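Local coordinates for protein nucleoside diphosphate kinase (Encephalitozoon cuniculi, PDB 3MPD) that probably transfers the gamma phosphate of ATP to nucleoside diphosphates through a phosphorylated active-site histidine, helping to supply nucleoside triphosphates other than ATP, at residues 15-29 and 104-118. Sequence-based numbering, arbitrary orientation.
Sequences DAIKRRLISRIIQRF and TIRGDYGVSTGKNII
In the ferredoxin-like fold of NDP kinases, residues 104-118, the later part of the Kpn loop with its short helix 105-109, pack on segment 15-29, two helices joined by a short turn, beside the probable ATP site, to which Arg106 and Asn116 probably belong. Arg19, whose long chain carries two N-H donors side by side, grips Tyr109 O end-on through NH1 (3.0 Å) and NH2 (2.8 Å); NH2 lies on a carbonyl lone pair, whereas NH1 sits above the carbonyl plane. The Tyr109 ring is sandwiched: Asp108 CB covers one face, and Leu21 CD2 makes a CH-pi contact with the other, 4.0 Å from the centroid. Branched aliphatic residues suit the buried middle, where Ile25 CD1 meets Ile117 CG2 at 3.5 Å. Beyond them, Phe29 CE2 touches Ile105 CD1 at 3.7 Å. At the more open margin, Lys115 NZ forms a salt bridge with Asp15 OD2 whose hydrogen bond is weak. Arg28 lays CG against Ile105 CG1, and its bend at chi2 (-67°) turns the guanidinium to Asp108, whose OD1 accepts from Gly103 N. Arg28 NH2 donates to the anti lone pair of Asp108 OD2 at 2.8 Å in a salt bridge and bonds weakly to Tyr109 OH, while Arg28 NE donates to a water that in turn donates to Arg24 O.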
# COMPACT_ATOMS: atom_id res chain seq x y z
N ASP A 15 2.53 -5.04 -14.44
CA ASP A 15 3.92 -4.88 -14.82
C ASP A 15 4.70 -3.87 -13.98
O ASP A 15 5.91 -4.05 -13.77
CB ASP A 15 4.06 -4.58 -16.32
CG ASP A 15 3.57 -5.73 -17.17
OD1 ASP A 15 4.04 -6.88 -16.95
OD2 ASP A 15 2.70 -5.51 -18.03
N ALA A 16 4.02 -2.85 -13.47
CA ALA A 16 4.66 -1.86 -12.63
C ALA A 16 4.98 -2.46 -11.27
O ALA A 16 5.99 -2.10 -10.66
CB ALA A 16 3.78 -0.60 -12.48
N ILE A 17 4.17 -3.42 -10.82
CA ILE A 17 4.50 -4.16 -9.59
C ILE A 17 5.83 -4.91 -9.79
O ILE A 17 6.74 -4.86 -8.95
CB ILE A 17 3.39 -5.22 -9.23
CG1 ILE A 17 2.01 -4.56 -9.00
CG2 ILE A 17 3.81 -6.04 -8.03
CD1 ILE A 17 2.00 -3.56 -7.88
N LYS A 18 5.92 -5.60 -10.92
CA LYS A 18 7.10 -6.40 -11.27
C LYS A 18 8.38 -5.58 -11.51
O LYS A 18 9.48 -6.06 -11.27
CB LYS A 18 6.78 -7.31 -12.47
CG LYS A 18 5.57 -8.28 -12.15
CD LYS A 18 5.22 -9.16 -13.34
CE LYS A 18 4.18 -10.26 -12.97
NZ LYS A 18 3.86 -11.03 -14.25
N ARG A 19 8.22 -4.36 -11.99
CA ARG A 19 9.33 -3.39 -12.07
C ARG A 19 9.68 -2.73 -10.74
O ARG A 19 10.60 -1.87 -10.66
CB ARG A 19 8.99 -2.31 -13.10
CG ARG A 19 8.83 -2.91 -14.54
CD ARG A 19 8.40 -1.86 -15.54
NE ARG A 19 9.36 -0.74 -15.69
CZ ARG A 19 9.08 0.37 -16.38
NH1 ARG A 19 7.89 0.51 -16.98
NH2 ARG A 19 10.00 1.33 -16.52
N ARG A 20 8.92 -3.06 -9.69
CA ARG A 20 9.19 -2.56 -8.34
C ARG A 20 9.09 -1.05 -8.28
O ARG A 20 9.96 -0.35 -7.69
CB ARG A 20 10.56 -3.08 -7.82
CG ARG A 20 10.50 -4.63 -7.53
CD ARG A 20 11.80 -5.15 -6.91
NE ARG A 20 11.72 -6.58 -6.66
CZ ARG A 20 11.31 -7.16 -5.53
NH1 ARG A 20 10.93 -6.44 -4.47
NH2 ARG A 20 11.29 -8.49 -5.46
N LEU A 21 7.97 -0.56 -8.83
CA LEU A 21 7.66 0.87 -8.85
C LEU A 21 6.68 1.30 -7.76
O LEU A 21 6.23 2.47 -7.75
CB LEU A 21 7.08 1.25 -10.24
CG LEU A 21 8.09 1.22 -11.38
CD1 LEU A 21 7.38 1.34 -12.75
CD2 LEU A 21 9.05 2.40 -11.24
N ILE A 22 6.32 0.40 -6.86
CA ILE A 22 5.33 0.73 -5.82
C ILE A 22 5.71 1.99 -5.01
O ILE A 22 4.90 2.92 -4.92
CB ILE A 22 5.02 -0.45 -4.86
CG1 ILE A 22 4.45 -1.65 -5.65
CG2 ILE A 22 3.96 -0.01 -3.76
CD1 ILE A 22 4.37 -2.95 -4.77
N SER A 23 6.90 2.04 -4.42
CA SER A 23 7.21 3.18 -3.52
C SER A 23 7.30 4.49 -4.28
O SER A 23 6.89 5.53 -3.75
CB SER A 23 8.50 2.99 -2.70
OG SER A 23 9.64 2.99 -3.54
N ARG A 24 7.83 4.44 -5.50
CA ARG A 24 7.98 5.63 -6.34
C ARG A 24 6.63 6.22 -6.76
O ARG A 24 6.46 7.42 -6.90
CB ARG A 24 8.85 5.31 -7.58
CG ARG A 24 10.37 5.43 -7.22
CD ARG A 24 11.28 4.83 -8.29
NE ARG A 24 11.27 3.36 -8.30
CZ ARG A 24 12.04 2.60 -9.12
NH1 ARG A 24 12.88 3.18 -9.99
NH2 ARG A 24 11.98 1.27 -9.06
N ILE A 25 5.68 5.34 -7.02
CA ILE A 25 4.32 5.76 -7.38
C ILE A 25 3.60 6.35 -6.14
O ILE A 25 3.01 7.41 -6.19
CB ILE A 25 3.56 4.56 -7.96
CG1 ILE A 25 4.04 4.26 -9.40
CG2 ILE A 25 2.04 4.79 -7.89
CD1 ILE A 25 3.68 2.82 -9.87
N ILE A 26 3.64 5.66 -5.02
CA ILE A 26 2.95 6.14 -3.83
C ILE A 26 3.53 7.49 -3.37
O ILE A 26 2.79 8.36 -2.89
CB ILE A 26 3.00 5.07 -2.71
CG1 ILE A 26 2.10 3.87 -3.13
CG2 ILE A 26 2.56 5.69 -1.34
CD1 ILE A 26 2.10 2.72 -2.08
N GLN A 27 4.84 7.65 -3.49
CA GLN A 27 5.47 8.94 -3.15
C GLN A 27 4.79 10.12 -3.86
O GLN A 27 4.62 11.18 -3.23
CB GLN A 27 6.97 8.94 -3.51
CG GLN A 27 7.74 10.22 -3.12
CD GLN A 27 9.24 10.20 -3.63
OE1 GLN A 27 9.83 9.15 -3.85
NE2 GLN A 27 9.80 11.36 -3.82
N ARG A 28 4.44 9.97 -5.14
CA ARG A 28 3.86 11.10 -5.90
C ARG A 28 2.54 11.55 -5.24
O ARG A 28 2.29 12.75 -5.13
CB ARG A 28 3.59 10.79 -7.37
CG ARG A 28 4.74 10.09 -8.14
CD ARG A 28 5.91 11.02 -8.27
NE ARG A 28 7.00 10.45 -9.09
CZ ARG A 28 7.17 10.63 -10.40
NH1 ARG A 28 6.30 11.32 -11.12
NH2 ARG A 28 8.25 10.13 -10.99
N PHE A 29 1.72 10.59 -4.84
CA PHE A 29 0.42 10.88 -4.25
C PHE A 29 0.53 11.41 -2.82
O PHE A 29 -0.21 12.34 -2.41
CB PHE A 29 -0.47 9.63 -4.30
CG PHE A 29 -0.94 9.32 -5.68
CD1 PHE A 29 -2.19 9.75 -6.09
CD2 PHE A 29 -0.12 8.64 -6.59
CE1 PHE A 29 -2.62 9.51 -7.39
CE2 PHE A 29 -0.57 8.40 -7.92
CZ PHE A 29 -1.81 8.85 -8.29
N THR A 104 5.77 13.32 -14.81
CA THR A 104 4.58 12.48 -14.50
C THR A 104 5.00 11.03 -14.35
O THR A 104 6.08 10.64 -14.78
CB THR A 104 3.46 12.56 -15.60
OG1 THR A 104 3.95 12.04 -16.85
CG2 THR A 104 2.95 14.02 -15.81
N ILE A 105 4.15 10.22 -13.75
CA ILE A 105 4.41 8.80 -13.60
C ILE A 105 4.65 8.13 -14.96
O ILE A 105 5.62 7.42 -15.12
CB ILE A 105 3.25 8.13 -12.84
CG1 ILE A 105 3.30 8.59 -11.37
CG2 ILE A 105 3.38 6.63 -12.89
CD1 ILE A 105 2.00 8.27 -10.59
N ARG A 106 3.76 8.37 -15.92
CA ARG A 106 3.92 7.77 -17.25
C ARG A 106 5.09 8.38 -18.01
O ARG A 106 5.81 7.68 -18.71
CB ARG A 106 2.62 7.88 -18.07
CG ARG A 106 1.53 6.96 -17.49
CD ARG A 106 0.15 7.20 -18.10
NE ARG A 106 -0.83 6.21 -17.61
CZ ARG A 106 -2.14 6.40 -17.70
NH1 ARG A 106 -2.60 7.52 -18.23
NH2 ARG A 106 -2.99 5.49 -17.25
N GLY A 107 5.27 9.69 -17.87
CA GLY A 107 6.42 10.32 -18.53
C GLY A 107 7.79 9.81 -18.05
O GLY A 107 8.74 9.75 -18.83
N ASP A 108 7.89 9.52 -16.76
CA ASP A 108 9.18 9.13 -16.15
C ASP A 108 9.48 7.62 -16.26
O ASP A 108 10.64 7.22 -16.36
CB ASP A 108 9.22 9.53 -14.66
CG ASP A 108 9.31 11.05 -14.45
OD1 ASP A 108 9.67 11.82 -15.39
OD2 ASP A 108 9.01 11.48 -13.34
N TYR A 109 8.44 6.79 -16.26
CA TYR A 109 8.63 5.32 -16.16
C TYR A 109 8.02 4.55 -17.31
O TYR A 109 8.38 3.40 -17.56
CB TYR A 109 8.02 4.78 -14.84
CG TYR A 109 8.42 5.53 -13.57
CD1 TYR A 109 9.75 5.72 -13.25
CD2 TYR A 109 7.46 6.01 -12.68
CE1 TYR A 109 10.15 6.45 -12.10
CE2 TYR A 109 7.84 6.71 -11.48
CZ TYR A 109 9.19 6.92 -11.21
OH TYR A 109 9.61 7.62 -10.09
N GLY A 110 7.06 5.16 -18.00
CA GLY A 110 6.27 4.43 -18.99
C GLY A 110 6.86 4.46 -20.38
O GLY A 110 7.48 5.46 -20.81
N VAL A 111 6.67 3.36 -21.11
CA VAL A 111 7.05 3.34 -22.52
C VAL A 111 5.87 3.12 -23.48
O VAL A 111 5.73 3.83 -24.50
CB VAL A 111 8.26 2.38 -22.79
CG1 VAL A 111 8.54 2.26 -24.30
CG2 VAL A 111 9.49 2.90 -22.09
N SER A 112 5.03 2.13 -23.20
CA SER A 112 3.91 1.84 -24.09
C SER A 112 2.53 2.22 -23.52
O SER A 112 2.37 2.35 -22.30
CB SER A 112 3.94 0.35 -24.49
OG SER A 112 3.67 -0.41 -23.32
N THR A 113 1.54 2.38 -24.40
CA THR A 113 0.17 2.66 -23.99
C THR A 113 -0.48 1.52 -23.20
O THR A 113 -1.31 1.79 -22.31
CB THR A 113 -0.74 3.04 -25.17
OG1 THR A 113 -0.86 1.94 -26.10
CG2 THR A 113 -0.14 4.23 -25.86
N GLY A 114 -0.11 0.28 -23.51
CA GLY A 114 -0.64 -0.91 -22.80
C GLY A 114 -0.01 -1.15 -21.42
O GLY A 114 -0.67 -1.63 -20.49
N LYS A 115 1.26 -0.80 -21.27
CA LYS A 115 1.94 -0.92 -19.99
C LYS A 115 2.28 0.44 -19.47
O LYS A 115 3.45 0.79 -19.26
CB LYS A 115 3.14 -1.84 -20.15
CG LYS A 115 2.60 -3.25 -20.39
CD LYS A 115 3.55 -4.11 -21.10
CE LYS A 115 2.76 -5.32 -21.64
NZ LYS A 115 3.35 -6.52 -21.06
N ASN A 116 1.24 1.24 -19.29
CA ASN A 116 1.43 2.63 -18.90
C ASN A 116 1.26 2.79 -17.38
O ASN A 116 0.76 3.79 -16.94
CB ASN A 116 0.50 3.53 -19.70
CG ASN A 116 -0.97 3.28 -19.41
OD1 ASN A 116 -1.36 2.35 -18.70
ND2 ASN A 116 -1.81 4.15 -19.97
N ILE A 117 1.66 1.76 -16.62
CA ILE A 117 2.08 1.82 -15.19
C ILE A 117 0.93 1.75 -14.18
O ILE A 117 1.06 1.14 -13.11
CB ILE A 117 2.93 3.10 -14.86
CG1 ILE A 117 4.09 3.28 -15.86
CG2 ILE A 117 3.42 3.08 -13.40
CD1 ILE A 117 5.07 2.07 -15.91
N ILE A 118 -0.16 2.46 -14.48
CA ILE A 118 -1.12 2.84 -13.46
C ILE A 118 -2.45 3.22 -14.13
O ILE A 118 -2.48 3.67 -15.30
CB ILE A 118 -0.55 4.05 -12.58
CG1 ILE A 118 -1.39 4.33 -11.34
CG2 ILE A 118 -0.35 5.32 -13.44
CD1 ILE A 118 -0.70 5.46 -10.43
O HOH W 1 5.55 -1.11 -17.25
O HOH W 2 8.62 9.16 -7.32